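Local structure of hypothetical protein TTHA1281 (Thermus thermophilus, 2E6X) at residues Leu26-Val30 with Leu42-Leu46. The protein is of unknown function and belongs to the DUF3248 family, forming a small alpha/beta fold with a three-stranded mixed sheet. Sequence-based numbering, arbitrary orientation.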
ATOM      1  N   LEU A  26     -11.580  -0.805   0.034  1.00  9.66           N
ATOM      2  CA  LEU A  26     -10.356  -0.900   0.827  1.00  9.04           C
ATOM      3  C   LEU A  26      -9.601   0.416   0.626  1.00  7.62           C
ATOM      4  O   LEU A  26      -9.351   0.821  -0.507  1.00  8.31           O
ATOM      5  CB  LEU A  26      -9.452  -2.057   0.371  1.00  7.74           C
ATOM      6  CG  LEU A  26      -8.073  -1.982   1.079  1.00  9.65           C
ATOM      7  CD1 LEU A  26      -8.247  -2.456   2.559  1.00 10.03           C
ATOM      8  CD2 LEU A  26      -7.038  -2.851   0.357  1.00 12.97           C
ATOM      9  N   VAL A  27      -9.258   1.087   1.725  1.00  8.29           N
ATOM     10  CA  VAL A  27      -8.524   2.340   1.607  1.00  8.95           C
ATOM     11  C   VAL A  27      -7.067   2.146   2.048  1.00  9.15           C
ATOM     12  O   VAL A  27      -6.773   1.508   3.073  1.00  9.07           O
ATOM     13  CB  VAL A  27      -9.190   3.468   2.465  1.00  8.17           C
ATOM     14  CG1 VAL A  27      -8.356   4.733   2.441  1.00  6.86           C
ATOM     15  CG2 VAL A  27     -10.645   3.753   1.942  1.00  8.36           C
ATOM     16  N   VAL A  28      -6.147   2.601   1.221  1.00  8.09           N
ATOM     17  CA  VAL A  28      -4.741   2.563   1.597  1.00  7.69           C
ATOM     18  C   VAL A  28      -4.292   4.006   1.713  1.00 10.48           C
ATOM     19  O   VAL A  28      -4.490   4.829   0.777  1.00  9.19           O
ATOM     20  CB  VAL A  28      -3.918   1.817   0.560  1.00 10.92           C
ATOM     21  CG1 VAL A  28      -2.412   2.030   0.807  1.00  8.85           C
ATOM     22  CG2 VAL A  28      -4.290   0.321   0.659  1.00 13.44           C
ATOM     23  N   ARG A  29      -3.759   4.357   2.875  1.00  8.28           N
ATOM     24  CA  ARG A  29      -3.275   5.723   3.031  1.00 14.76           C
ATOM     25  C   ARG A  29      -1.763   5.671   3.115  1.00 13.28           C
ATOM     26  O   ARG A  29      -1.211   4.815   3.820  1.00 13.56           O
ATOM     27  CB  ARG A  29      -3.861   6.385   4.286  1.00 13.96           C
ATOM     28  CG  ARG A  29      -5.334   6.554   4.186  1.00 16.23           C
ATOM     29  CD  ARG A  29      -5.920   7.044   5.487  1.00 11.81           C
ATOM     30  NE  ARG A  29      -7.337   7.367   5.292  1.00 12.06           N
ATOM     31  CZ  ARG A  29      -8.183   7.577   6.282  1.00 10.09           C
ATOM     32  NH1 ARG A  29      -7.745   7.501   7.545  1.00  8.01           N
ATOM     33  NH2 ARG A  29      -9.468   7.825   6.012  1.00 12.08           N
ATOM     34  N   VAL A  30      -1.106   6.577   2.395  1.00 14.38           N
ATOM     35  CA  VAL A  30       0.357   6.633   2.389  1.00 14.88           C
ATOM     36  C   VAL A  30       0.905   8.067   2.447  1.00 12.77           C
ATOM     37  O   VAL A  30       0.340   8.998   1.858  1.00 11.07           O
ATOM     38  CB  VAL A  30       0.927   5.926   1.140  1.00 12.15           C
ATOM     39  CG1 VAL A  30       0.520   6.681  -0.146  1.00 12.54           C
ATOM     40  CG2 VAL A  30       2.438   5.866   1.235  1.00 12.47           C
ATOM     41  N   LEU A  42      -7.586  11.959  10.292  1.00 20.70           N
ATOM     42  CA  LEU A  42      -8.459  11.562   9.195  1.00 16.71           C
ATOM     43  C   LEU A  42      -9.611  10.654   9.631  1.00 15.79           C
ATOM     44  O   LEU A  42      -9.525   9.980  10.680  1.00 13.80           O
ATOM     45  CB  LEU A  42      -7.625  10.839   8.139  1.00 13.73           C
ATOM     46  CG  LEU A  42      -6.580  11.690   7.434  1.00 12.26           C
ATOM     47  CD1 LEU A  42      -5.705  10.758   6.609  1.00 10.80           C
ATOM     48  CD2 LEU A  42      -7.269  12.749   6.561  1.00 12.65           C
ATOM     49  N   PRO A  43     -10.707  10.615   8.827  1.00 14.50           N
ATOM     50  CA  PRO A  43     -11.834   9.754   9.197  1.00 15.11           C
ATOM     51  C   PRO A  43     -11.312   8.347   9.416  1.00 14.01           C
ATOM     52  O   PRO A  43     -10.448   7.875   8.673  1.00 18.76           O
ATOM     53  CB  PRO A  43     -12.764   9.829   7.992  1.00 15.01           C
ATOM     54  CG  PRO A  43     -12.495  11.169   7.433  1.00 15.40           C
ATOM     55  CD  PRO A  43     -10.990  11.345   7.572  1.00 13.68           C
ATOM     56  N   ARG A  44     -11.816   7.691  10.449  1.00 14.94           N
ATOM     57  CA  ARG A  44     -11.386   6.349  10.767  1.00 16.02           C
ATOM     58  C   ARG A  44     -11.742   5.274   9.763  1.00 12.71           C
ATOM     59  O   ARG A  44     -12.833   5.248   9.228  1.00 14.86           O
ATOM     60  CB  ARG A  44     -11.958   5.911  12.127  1.00 21.89           C
ATOM     61  CG  ARG A  44     -11.371   6.627  13.326  1.00 34.38           C
ATOM     62  CD  ARG A  44      -9.853   6.600  13.316  1.00 43.47           C
ATOM     63  NE  ARG A  44      -9.292   7.401  14.407  1.00 53.08           N
ATOM     64  CZ  ARG A  44      -9.440   8.721  14.531  1.00 56.33           C
ATOM     65  NH1 ARG A  44     -10.131   9.416  13.625  1.00 56.92           N
ATOM     66  NH2 ARG A  44      -8.912   9.348  15.577  1.00 57.35           N
ATOM     67  N   LEU A  45     -10.814   4.357   9.565  1.00 12.04           N
ATOM     68  CA  LEU A  45     -11.016   3.181   8.695  1.00 12.94           C
ATOM     69  C   LEU A  45     -11.279   1.965   9.573  1.00 14.54           C
ATOM     70  O   LEU A  45     -10.823   1.923  10.703  1.00 16.02           O
ATOM     71  CB  LEU A  45      -9.779   2.876   7.883  1.00  6.70           C
ATOM     72  CG  LEU A  45      -9.400   4.029   6.957  1.00  8.99           C
ATOM     73  CD1 LEU A  45      -8.079   3.726   6.290  1.00 11.29           C
ATOM     74  CD2 LEU A  45     -10.489   4.268   5.964  1.00  6.70           C
ATOM     75  N   LEU A  46     -11.957   0.955   9.029  1.00 13.25           N
ATOM     76  CA  LEU A  46     -12.267  -0.254   9.792  1.00 16.31           C
ATOM     77  C   LEU A  46     -11.362  -1.451   9.529  1.00 17.05           C
ATOM     78  O   LEU A  46     -11.009  -1.749   8.354  1.00 15.80           O
ATOM     79  CB  LEU A  46     -13.718  -0.667   9.521  1.00 19.61           C
ATOM     80  CG  LEU A  46     -14.815   0.274  10.052  1.00 24.45           C
ATOM     81  CD1 LEU A  46     -16.174  -0.183   9.551  1.00 24.70           C
ATOM     82  CD2 LEU A  46     -14.779   0.294  11.599  1.00 24.61           C
TER
HETATM   83  O   HOH W   1      -7.688   8.084  10.851  1.00 25.23           O
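The guanidinium of R29 grips the loop through a pair of hydrogen bonds that converge on one carbonyl: NH2 and NH1 of R29 both donate to P43 O, at 2.8 Å and 3.0 Å. A water that donates to L42 O (2.6 Å) also accepts a weak hydrogen bond from R29 NH1 (3.4 Å). With chi2 and chi3 both t, the extended arginine reaches from strand to loop backbone. Its planar head is sandwiched between leucines, L42 CB lying 3.4 Å from NH1 of R29 over one face and L45 CD2 3.7 Å from NH2 of R29 over the other. Further along, V27 CB meets L45 CD2 at 3.8 Å, so L45 packs on two strand residues two positions apart, whose side chains share one face of the sheet. L26 and V28 direct their CA-to-CB bonds away from the loop, and their side chains touch L56 and W15 respectively. A salt bridge from R29 NE to E65 of strand 62-66 anchors the arginine, which thus ties the connection between helices 36-41 and 50-58 to central strand 26-32.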